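Local atomic coordinates of ralf, proline/betaine transporter (Legionella pneumophila, PDB entry 4D7Q), a protein that probably acts as a guanine-nucleotide exchange factor, here an engineered chimera joining the Sec7 domain of Legionella RalF to the capping domain of Rickettsia RalF. Residues A[16-21]-A[30-35]; A[130-135]-A[183-188]; A[142-147]-A[170-175]; A[301-306]-A[334-339]. The protein carries 2 engineered substitutions. One frame throughout, in Å; residues are numbered along the deposited sequence.

Interaction 1. Residues A[16-21]-A[30-35]; sequences REIIEA and INKIKE
Glu-17 and Lys-32 both hold CG anti to the backbone N (chi1 -162° for Glu-17), and a bend at chi2 of Lys-32 (78°) then turns the lysine chain across the glutamate at about a right angle. The helices beneath, 15-24 and 26-40, form a hairpin in the Sec7 part of the chimera. The axes of 16-21 and 30-35 approach to 9.3 Å and run nearly antiparallel, at 148°. What meets the carboxylate is chiefly methylene: Glu-17 OE2 lies 3.4 Å from Lys-32 CE, whereas the salt bridge from Glu-17 OE2 to Lys-32 NZ is long, at 3.9 Å. Deeper in, the contact is apolar. Ile-18 CG2 comes within 3.6 Å of Ile-33 CG1, and these two side chains also cross roughly perpendicularly. Ile-18 is shared, because its other branch, CG1, lies 4.0 Å from Lys-32 CG. Phe-51 of helix 44-54 touches both isoleucines and extends the apolar layer into the next helix. The contact is therefore graded, with branched aliphatic chains in the buried part and opposite charges at the outer margin. Such a long ion pair probably contributes modest electrostatic attraction, and the isoleucine packing supplies the buried, apolar part.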
# COMPACT_ATOMS: atom_id res chain seq x y z
N ARG A 16 -21.33 0.21 -17.93
CA ARG A 16 -20.36 -0.03 -19.01
C ARG A 16 -19.49 1.20 -19.28
O ARG A 16 -18.26 1.08 -19.36
CB ARG A 16 -21.05 -0.51 -20.29
CG ARG A 16 -20.09 -0.89 -21.42
N GLU A 17 -20.01 2.28 -19.44
CA GLU A 17 -19.26 3.51 -19.63
C GLU A 17 -18.28 3.74 -18.44
O GLU A 17 -17.14 4.13 -18.66
CB GLU A 17 -20.23 4.71 -19.75
CG GLU A 17 -19.62 5.95 -20.36
CD GLU A 17 -20.29 7.29 -20.11
OE1 GLU A 17 -21.53 7.31 -19.92
OE2 GLU A 17 -19.58 8.32 -20.16
N ILE A 18 -18.75 3.52 -17.20
CA ILE A 18 -17.93 3.71 -16.00
C ILE A 18 -16.77 2.71 -16.02
O ILE A 18 -15.61 3.11 -15.86
CB ILE A 18 -18.74 3.68 -14.68
CG1 ILE A 18 -19.81 4.79 -14.66
CG2 ILE A 18 -17.79 3.84 -13.47
CD1 ILE A 18 -21.07 4.48 -13.76
N ILE A 19 -17.07 1.42 -16.33
CA ILE A 19 -16.04 0.37 -16.41
C ILE A 19 -14.94 0.74 -17.41
O ILE A 19 -13.77 0.77 -17.03
CB ILE A 19 -16.62 -1.05 -16.65
CG1 ILE A 19 -17.56 -1.48 -15.48
CG2 ILE A 19 -15.48 -2.08 -16.85
CD1 ILE A 19 -18.57 -2.60 -15.80
N GLU A 20 -15.31 1.06 -18.67
CA GLU A 20 -14.37 1.41 -19.74
C GLU A 20 -13.56 2.66 -19.43
O GLU A 20 -12.35 2.65 -19.64
CB GLU A 20 -15.10 1.54 -21.08
CG GLU A 20 -15.62 0.22 -21.63
CD GLU A 20 -16.32 0.31 -22.97
OE1 GLU A 20 -16.27 1.38 -23.62
OE2 GLU A 20 -16.93 -0.71 -23.38
N ALA A 21 -14.21 3.71 -18.87
CA ALA A 21 -13.51 4.94 -18.49
C ALA A 21 -12.51 4.65 -17.36
O ALA A 21 -11.35 5.08 -17.48
CB ALA A 21 -14.50 6.03 -18.06
N ILE A 30 -13.94 7.30 -11.75
CA ILE A 30 -14.33 7.83 -10.44
C ILE A 30 -15.09 9.14 -10.64
O ILE A 30 -16.17 9.31 -10.05
CB ILE A 30 -13.10 8.00 -9.48
CG1 ILE A 30 -12.42 6.63 -9.14
CG2 ILE A 30 -13.45 8.81 -8.22
CD1 ILE A 30 -13.28 5.60 -8.43
N ASN A 31 -14.55 10.05 -11.48
CA ASN A 31 -15.20 11.33 -11.75
C ASN A 31 -16.55 11.16 -12.41
O ASN A 31 -17.45 11.93 -12.12
CB ASN A 31 -14.31 12.25 -12.60
CG ASN A 31 -13.17 12.90 -11.84
OD1 ASN A 31 -13.08 12.86 -10.60
ND2 ASN A 31 -12.28 13.54 -12.58
N LYS A 32 -16.70 10.13 -13.28
CA LYS A 32 -18.00 9.86 -13.93
C LYS A 32 -19.03 9.47 -12.85
O LYS A 32 -20.15 9.96 -12.88
CB LYS A 32 -17.87 8.79 -15.03
CG LYS A 32 -19.14 8.54 -15.84
CD LYS A 32 -19.38 9.62 -16.89
CE LYS A 32 -20.83 9.72 -17.30
NZ LYS A 32 -21.14 11.06 -17.89
N ILE A 33 -18.63 8.64 -11.86
CA ILE A 33 -19.52 8.24 -10.76
C ILE A 33 -19.91 9.50 -9.98
O ILE A 33 -21.11 9.73 -9.75
CB ILE A 33 -18.92 7.15 -9.82
CG1 ILE A 33 -18.71 5.81 -10.56
CG2 ILE A 33 -19.80 6.97 -8.54
CD1 ILE A 33 -17.83 4.78 -9.75
N LYS A 34 -18.91 10.32 -9.62
CA LYS A 34 -19.17 11.55 -8.85
C LYS A 34 -20.13 12.52 -9.54
O LYS A 34 -21.01 13.07 -8.89
CB LYS A 34 -17.86 12.22 -8.40
CG LYS A 34 -17.06 11.37 -7.37
CD LYS A 34 -15.65 11.90 -7.14
CE LYS A 34 -15.64 13.22 -6.40
NZ LYS A 34 -14.30 13.86 -6.40
N GLU A 35 -20.01 12.66 -10.86
CA GLU A 35 -20.85 13.55 -11.67
C GLU A 35 -22.32 13.11 -11.63
O GLU A 35 -23.19 13.95 -11.41
CB GLU A 35 -20.34 13.61 -13.11
CG GLU A 35 -19.11 14.49 -13.26
CD GLU A 35 -18.20 14.22 -14.44
OE1 GLU A 35 -18.58 13.44 -15.35
OE2 GLU A 35 -17.09 14.80 -14.46

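Interaction 2. Residues A[130-135]-A[183-188]; sequences DVVSNA and AKFLEE
Val-131 is the first residue of 130-135 to touch helix 183-195, and its CG1 lies 3.9 Å from CE1 of Phe-185. Its CG1 stands anti to the backbone N (chi1 174°), and the two side chains cross at about a right angle. The backbone takes part as well, with Val-131 O 3.9 Å from Phe-185 CE1. Next, Val-132 brings CG1 to 4.2 Å from Phe-185 CZ. Both methyls approach the ring obliquely, while Phe-185, with chi1 172°, extends its far end from the helix toward the loop. Val-132 is buried against Tyr-124 and Phe-125 of helix 110-127 and Leu-141 of helix 135-152, and Leu-141 also touches Phe-185, so the ring joins a wider apolar cluster. Ser-133 then turns to another neighbour, its OG hydrogen-bonding with Asn-176 OD1. Asn-134 follows as the N-cap of helix 135-152, its OD1 accepting from Ala-137 N. The contact is small, 97 Å² summed over both sides, and consists of van der Waals packing. It is an interhelix connection of the all-helical Sec7 fold, in which the valines of a loop packed on helix 110-127 meet an aromatic residue from the first turn of helix 183-195.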
# COMPACT_ATOMS: atom_id res chain seq x y z
N ASP A 130 -16.60 -9.29 20.78
CA ASP A 130 -16.48 -10.47 21.64
C ASP A 130 -15.31 -11.39 21.20
O ASP A 130 -14.96 -12.30 21.94
CB ASP A 130 -17.81 -11.27 21.55
CG ASP A 130 -18.28 -11.60 20.12
OD1 ASP A 130 -18.41 -10.67 19.29
OD2 ASP A 130 -18.61 -12.79 19.86
N VAL A 131 -14.72 -11.16 20.01
CA VAL A 131 -13.65 -12.03 19.48
C VAL A 131 -12.27 -11.44 19.78
O VAL A 131 -11.36 -12.15 20.20
CB VAL A 131 -13.86 -12.36 17.97
CG1 VAL A 131 -12.68 -13.14 17.38
CG2 VAL A 131 -15.17 -13.13 17.75
N VAL A 132 -12.13 -10.14 19.54
CA VAL A 132 -10.89 -9.39 19.81
C VAL A 132 -11.21 -8.23 20.76
O VAL A 132 -12.31 -7.71 20.70
CB VAL A 132 -10.16 -8.92 18.51
CG1 VAL A 132 -9.49 -10.11 17.80
CG2 VAL A 132 -11.11 -8.19 17.56
N SER A 133 -10.25 -7.84 21.61
CA SER A 133 -10.39 -6.79 22.63
C SER A 133 -10.62 -5.41 22.06
O SER A 133 -11.42 -4.67 22.62
CB SER A 133 -9.20 -6.77 23.57
OG SER A 133 -8.00 -6.50 22.87
N ASN A 134 -9.94 -5.06 20.95
CA ASN A 134 -10.04 -3.77 20.28
C ASN A 134 -9.41 -3.86 18.88
O ASN A 134 -8.81 -4.88 18.57
CB ASN A 134 -9.41 -2.63 21.14
CG ASN A 134 -7.97 -2.84 21.52
OD1 ASN A 134 -7.09 -3.01 20.67
ND2 ASN A 134 -7.68 -2.75 22.80
N ALA A 135 -9.47 -2.79 18.09
CA ALA A 135 -8.93 -2.75 16.74
C ALA A 135 -7.39 -2.82 16.68
O ALA A 135 -6.85 -3.32 15.70
CB ALA A 135 -9.46 -1.54 15.98
N ALA A 183 -5.47 -18.52 25.39
CA ALA A 183 -4.72 -19.67 24.85
C ALA A 183 -5.46 -20.43 23.74
O ALA A 183 -4.86 -20.77 22.71
CB ALA A 183 -4.32 -20.62 25.97
N LYS A 184 -6.76 -20.71 23.96
CA LYS A 184 -7.63 -21.43 23.05
C LYS A 184 -7.82 -20.61 21.77
O LYS A 184 -7.81 -21.19 20.68
CB LYS A 184 -8.96 -21.78 23.74
CG LYS A 184 -9.90 -22.66 22.92
CD LYS A 184 -10.88 -23.44 23.78
CE LYS A 184 -10.41 -24.86 24.03
NZ LYS A 184 -11.41 -25.67 24.78
N PHE A 185 -7.98 -19.28 21.88
CA PHE A 185 -8.10 -18.39 20.72
C PHE A 185 -6.85 -18.54 19.82
O PHE A 185 -6.99 -18.69 18.60
CB PHE A 185 -8.28 -16.92 21.17
CG PHE A 185 -8.21 -15.90 20.05
CD1 PHE A 185 -9.32 -15.63 19.27
CD2 PHE A 185 -7.05 -15.19 19.80
CE1 PHE A 185 -9.26 -14.71 18.22
CE2 PHE A 185 -6.98 -14.26 18.76
CZ PHE A 185 -8.09 -14.02 17.98
N LEU A 186 -5.64 -18.52 20.43
CA LEU A 186 -4.39 -18.65 19.69
C LEU A 186 -4.14 -20.04 19.11
O LEU A 186 -3.52 -20.15 18.06
CB LEU A 186 -3.18 -18.20 20.53
CG LEU A 186 -3.09 -16.69 20.82
CD1 LEU A 186 -1.79 -16.36 21.56
CD2 LEU A 186 -3.25 -15.85 19.53
N GLU A 187 -4.62 -21.10 19.79
CA GLU A 187 -4.49 -22.47 19.28
C GLU A 187 -5.32 -22.63 18.00
O GLU A 187 -4.86 -23.25 17.04
CB GLU A 187 -4.94 -23.48 20.32
CG GLU A 187 -3.93 -23.69 21.44
CD GLU A 187 -4.51 -24.28 22.70
OE1 GLU A 187 -5.59 -24.91 22.64
OE2 GLU A 187 -3.87 -24.13 23.77
N GLU A 188 -6.48 -22.01 18.01
CA GLU A 188 -7.40 -21.99 16.89
C GLU A 188 -6.91 -21.09 15.75
O GLU A 188 -6.97 -21.45 14.61
CB GLU A 188 -8.80 -21.58 17.35
CG GLU A 188 -9.48 -22.64 18.20
CD GLU A 188 -10.68 -22.15 19.02
OE1 GLU A 188 -10.96 -20.93 19.10
OE2 GLU A 188 -11.35 -23.02 19.61

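Interaction 3. Residues A[142-147]-A[170-175]; sequences AFQTIM and RNLRGG
This is a buried, mainly polar side-chain contact in the Sec7 part, where Gln-144 from the middle of helix 135-152 meets Asn-171 and Leu-172 at the end of helix 165-171. The two amides come from opposite directions, and their planes are 50° apart. Gln-144 reaches across because its chain bends at chi2 (66°) after CG leaves anti to the backbone N. Its aliphatic part also packs, with CG 4.3 Å from Leu-172 CD2. Leu-172 continues into the core against Leu-186 and Phe-181. Elsewhere round the same helix, Thr-145 and Ile-146 pack on helix 93-102. Phe-143, Ile-146 and Met-147 also touch Trp-291 of the capping part, a contact between the two parts of the chimera.

The second segment leaves its helix through a type II beta turn from Leu-172 to Gly-175, with Gly-175 N bonded to Leu-172 O at 3.0 Å. A side-chain bond steadies the exit: Arg-173 NE donates to Arg-170 O at 2.8 Å and 174°, in the carbonyl plane and on a lone pair. The two guanidinium groups also overlap partly, Arg-173 NH1 lying 3.5 Å above the Arg-170 plane and offset toward its rim.

As modelled, Asn-171 ND2 comes in over the face of the Gln-144 amide, and the atom closest to it is Gln-144 NE2, at 3.2 Å. The two nitrogens, both donors, do not bond, and the approach of Asn-171 ND2 to Gln-144 OE1 has a poor angle. This is thus a face-on amide contact held by packing, with Gln-144 CG on Leu-172 and no bond between the amides.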
# COMPACT_ATOMS: atom_id res chain seq x y z
N ALA A 142 -3.34 -9.26 12.87
CA ALA A 142 -3.41 -9.29 11.40
C ALA A 142 -2.04 -9.37 10.74
O ALA A 142 -1.83 -10.25 9.90
CB ALA A 142 -4.19 -8.10 10.85
N PHE A 143 -1.12 -8.47 11.11
CA PHE A 143 0.24 -8.48 10.58
C PHE A 143 0.98 -9.78 10.96
O PHE A 143 1.72 -10.32 10.13
CB PHE A 143 1.03 -7.23 11.01
CG PHE A 143 0.88 -6.10 10.01
CD1 PHE A 143 1.55 -6.14 8.78
CD2 PHE A 143 0.01 -5.04 10.26
CE1 PHE A 143 1.36 -5.12 7.84
CE2 PHE A 143 -0.15 -4.01 9.32
CZ PHE A 143 0.52 -4.06 8.12
N GLN A 144 0.73 -10.30 12.17
CA GLN A 144 1.37 -11.56 12.57
C GLN A 144 0.89 -12.72 11.71
O GLN A 144 1.71 -13.57 11.36
CB GLN A 144 1.11 -11.90 14.05
CG GLN A 144 2.09 -12.96 14.62
CD GLN A 144 3.52 -12.45 14.68
OE1 GLN A 144 3.79 -11.25 14.89
NE2 GLN A 144 4.49 -13.33 14.48
N THR A 145 -0.45 -12.79 11.48
CA THR A 145 -1.16 -13.85 10.75
C THR A 145 -0.67 -13.88 9.30
O THR A 145 -0.37 -14.96 8.79
CB THR A 145 -2.69 -13.65 10.88
OG1 THR A 145 -3.06 -13.73 12.26
CG2 THR A 145 -3.50 -14.62 10.05
N ILE A 146 -0.57 -12.71 8.65
CA ILE A 146 -0.09 -12.62 7.27
C ILE A 146 1.33 -13.20 7.15
O ILE A 146 1.60 -14.01 6.26
CB ILE A 146 -0.11 -11.14 6.79
CG1 ILE A 146 -1.56 -10.58 6.68
CG2 ILE A 146 0.62 -11.04 5.42
CD1 ILE A 146 -1.59 -8.94 6.55
N MET A 147 2.24 -12.74 8.03
CA MET A 147 3.64 -13.13 8.01
C MET A 147 3.79 -14.62 8.28
O MET A 147 4.50 -15.29 7.53
CB MET A 147 4.48 -12.31 9.00
CG MET A 147 5.93 -12.80 9.07
SD MET A 147 6.91 -11.97 10.32
CE MET A 147 6.28 -12.69 11.77
N ARG A 170 4.10 -17.37 23.00
CA ARG A 170 5.24 -16.61 23.56
C ARG A 170 5.43 -15.32 22.76
O ARG A 170 5.63 -14.27 23.33
CB ARG A 170 6.55 -17.46 23.49
CG ARG A 170 6.62 -18.62 24.46
CD ARG A 170 6.85 -18.20 25.89
NE ARG A 170 8.21 -17.70 26.13
CZ ARG A 170 8.68 -17.38 27.33
NH1 ARG A 170 7.91 -17.50 28.40
NH2 ARG A 170 9.91 -16.93 27.47
N ASN A 171 5.27 -15.40 21.44
CA ASN A 171 5.43 -14.26 20.54
C ASN A 171 4.43 -13.12 20.74
O ASN A 171 4.76 -11.96 20.44
CB ASN A 171 5.41 -14.74 19.08
CG ASN A 171 5.87 -13.66 18.13
OD1 ASN A 171 7.07 -13.40 17.98
ND2 ASN A 171 4.92 -12.95 17.60
N LEU A 172 3.20 -13.43 21.17
CA LEU A 172 2.12 -12.46 21.34
C LEU A 172 1.89 -11.97 22.79
O LEU A 172 0.96 -11.21 23.03
CB LEU A 172 0.81 -12.98 20.69
CG LEU A 172 0.83 -13.05 19.16
CD1 LEU A 172 -0.30 -13.90 18.63
CD2 LEU A 172 0.88 -11.65 18.53
N ARG A 173 2.76 -12.38 23.73
CA ARG A 173 2.68 -11.94 25.14
C ARG A 173 2.62 -10.42 25.24
O ARG A 173 3.45 -9.74 24.63
CB ARG A 173 3.85 -12.46 25.96
CG ARG A 173 3.76 -13.93 26.33
CD ARG A 173 5.04 -14.43 27.00
NE ARG A 173 6.20 -14.23 26.12
CZ ARG A 173 7.44 -13.98 26.55
NH1 ARG A 173 7.69 -13.91 27.85
NH2 ARG A 173 8.42 -13.79 25.69
N GLY A 174 1.61 -9.91 25.95
CA GLY A 174 1.44 -8.48 26.15
C GLY A 174 0.89 -7.71 24.96
O GLY A 174 0.80 -6.49 25.02
N GLY A 175 0.50 -8.42 23.90
CA GLY A 175 -0.02 -7.80 22.67
C GLY A 175 -1.53 -7.63 22.62
O GLY A 175 -2.05 -7.08 21.63

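Interaction 4. Residues A[301-306]-A[334-339]; sequences IQPLRE and KATYDY. With GOL (glycerol), chain D.
Arg-305 NH1 donates to Asp-338 OD2 at 2.9 Å and 159°, a salt bridge that joins the loop just after strand 297-303 to the loop after strand 332-334 in the capping part, where an ST motif shapes the backbone. A bend at chi3 of Arg-305 brings NH1 close to both carboxylate oxygens, 3.0 Å from Asp-338 OD1 as well. The carboxylate receives the donor on the syn lone pair of OD2, and the guanidinium and carboxylate planes are 15° apart. Both charges have further partners in the Sec7 part: Arg-305 NE pairs with Glu-72 and Asp-338 OD1 with Lys-27. These bridges span the interface of parts from two species and should not be read as native.

The ST motif is the bond from Tyr-339 N to Thr-336 OG1, at 3.1 Å, and it is backed by Thr-336 N to Tyr-339 O at 2.8 Å. Thr-336 uses its other branch for packing, with CG2 4.2 Å from Pro-303 CD. Its neighbour Tyr-337 presents an edge to the arginine, with CD2 4.1 Å from Arg-305 NH1.

A glycerol, probably from the crystallisation liquor, lies between the segments. Its O3 donates to Pro-303 O, a 2.9 Å bond, and Arg-305 CG and CD lie near its O2. The other segment holds the opposite end, where Tyr-337 N points almost straight at glycerol O1, 2.9 Å away with an N-H...O angle of 169°.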
# COMPACT_ATOMS: atom_id res chain seq x y z
N ILE A 301 9.52 6.22 -6.59
CA ILE A 301 9.54 7.68 -6.79
C ILE A 301 8.25 8.17 -7.43
O ILE A 301 7.84 7.68 -8.48
CB ILE A 301 10.81 8.16 -7.57
CG1 ILE A 301 12.11 7.60 -6.93
CG2 ILE A 301 10.87 9.70 -7.68
CD1 ILE A 301 12.70 6.55 -7.74
N GLN A 302 7.62 9.16 -6.79
CA GLN A 302 6.36 9.69 -7.31
C GLN A 302 6.29 11.19 -7.24
O GLN A 302 6.73 11.75 -6.24
CB GLN A 302 5.15 9.13 -6.52
CG GLN A 302 4.98 7.60 -6.59
CD GLN A 302 3.96 7.07 -5.60
OE1 GLN A 302 3.42 7.81 -4.77
NE2 GLN A 302 3.64 5.78 -5.68
N PRO A 303 5.63 11.86 -8.24
CA PRO A 303 5.36 13.30 -8.10
C PRO A 303 4.34 13.46 -6.96
O PRO A 303 3.40 12.67 -6.85
CB PRO A 303 4.73 13.69 -9.45
CG PRO A 303 4.23 12.44 -10.04
CD PRO A 303 5.02 11.30 -9.47
N LEU A 304 4.57 14.42 -6.07
CA LEU A 304 3.70 14.58 -4.91
C LEU A 304 2.38 15.33 -5.14
O LEU A 304 2.36 16.47 -5.62
CB LEU A 304 4.51 15.19 -3.75
CG LEU A 304 4.05 14.92 -2.32
CD1 LEU A 304 4.06 13.42 -1.97
CD2 LEU A 304 4.92 15.68 -1.34
N ARG A 305 1.26 14.67 -4.78
CA ARG A 305 -0.08 15.27 -4.81
C ARG A 305 -0.12 16.20 -3.59
O ARG A 305 0.35 15.81 -2.51
CB ARG A 305 -1.17 14.19 -4.68
CG ARG A 305 -1.68 13.67 -6.01
CD ARG A 305 -2.86 12.72 -5.82
NE ARG A 305 -4.05 13.40 -5.28
CZ ARG A 305 -5.03 13.90 -6.02
NH1 ARG A 305 -4.98 13.83 -7.34
NH2 ARG A 305 -6.06 14.49 -5.44
N GLU A 306 -0.61 17.44 -3.76
CA GLU A 306 -0.66 18.40 -2.64
C GLU A 306 -2.03 19.05 -2.54
O GLU A 306 -2.63 19.37 -3.57
CB GLU A 306 0.46 19.45 -2.74
CG GLU A 306 1.86 18.89 -2.51
CD GLU A 306 2.96 19.93 -2.39
OE1 GLU A 306 3.53 20.30 -3.43
OE2 GLU A 306 3.25 20.36 -1.25
N LYS A 334 4.84 3.16 -13.93
CA LYS A 334 3.41 2.89 -13.85
C LYS A 334 2.64 4.18 -13.76
O LYS A 334 3.12 5.10 -13.11
CB LYS A 334 3.11 1.97 -12.65
CG LYS A 334 1.72 1.34 -12.66
CD LYS A 334 1.57 0.40 -11.48
CE LYS A 334 0.41 -0.53 -11.66
NZ LYS A 334 0.31 -1.48 -10.52
N ALA A 335 1.44 4.24 -14.39
CA ALA A 335 0.60 5.45 -14.32
C ALA A 335 0.30 5.82 -12.88
O ALA A 335 0.19 4.94 -12.02
CB ALA A 335 -0.73 5.21 -15.05
N THR A 336 0.21 7.11 -12.60
CA THR A 336 -0.22 7.57 -11.27
C THR A 336 -1.71 7.85 -11.45
O THR A 336 -2.22 7.71 -12.57
CB THR A 336 0.57 8.78 -10.76
OG1 THR A 336 0.21 9.95 -11.49
CG2 THR A 336 2.06 8.57 -10.74
N TYR A 337 -2.42 8.25 -10.39
CA TYR A 337 -3.84 8.56 -10.50
C TYR A 337 -4.09 9.73 -11.50
O TYR A 337 -5.12 9.77 -12.18
CB TYR A 337 -4.37 8.94 -9.11
CG TYR A 337 -5.88 9.08 -9.06
CD1 TYR A 337 -6.71 7.97 -9.12
CD2 TYR A 337 -6.47 10.33 -8.89
CE1 TYR A 337 -8.09 8.09 -9.04
CE2 TYR A 337 -7.85 10.46 -8.75
CZ TYR A 337 -8.66 9.34 -8.82
OH TYR A 337 -10.03 9.44 -8.77
N ASP A 338 -3.12 10.66 -11.60
CA ASP A 338 -3.21 11.86 -12.42
C ASP A 338 -2.46 11.86 -13.75
O ASP A 338 -2.85 12.58 -14.68
CB ASP A 338 -2.75 13.04 -11.57
CG ASP A 338 -3.52 13.17 -10.28
OD1 ASP A 338 -4.72 13.49 -10.34
OD2 ASP A 338 -2.92 12.95 -9.21
N TYR A 339 -1.38 11.09 -13.83
CA TYR A 339 -0.54 11.04 -15.01
C TYR A 339 -0.50 9.66 -15.61
O TYR A 339 -0.27 8.67 -14.91
CB TYR A 339 0.88 11.52 -14.68
CG TYR A 339 0.93 13.00 -14.40
CD1 TYR A 339 0.83 13.93 -15.43
CD2 TYR A 339 1.06 13.48 -13.09
CE1 TYR A 339 0.86 15.30 -15.17
CE2 TYR A 339 1.11 14.85 -12.82
CZ TYR A 339 0.99 15.75 -13.87
OH TYR A 339 0.99 17.10 -13.62
C1 GOL D . -1.26 9.26 -6.93
O1 GOL D . -1.15 8.15 -7.81
C2 GOL D . -0.01 9.39 -6.09
O2 GOL D . -0.20 10.39 -5.08
C3 GOL D . 1.19 9.74 -6.94
O3 GOL D . 1.04 11.03 -7.51

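In the fold
Along the chain, interactions 1, 2 and 3 fall in the Sec7 part and interaction 4 in the capping part. Interaction 3 is nested within the loop that interaction 2 closes. Their centres are 11 Å apart, and Leu-186 CD2 meets Leu-172 CD1 at 3.7 Å, so helices 135-152, 165-171 and 183-195 pack as one group. Interaction 1 is on another group of helices, its centre about 41 Å from both. It lies 20 Å, centre to centre, from interaction 4, and Ile-30 CB touches Tyr-337 OH at 3.5 Å. That touch joins the fused parts and belongs to the chimera. A loop of the capping part, after strand 332-334, thus meets helix 26-40, with interactions 2 and 3 well removed.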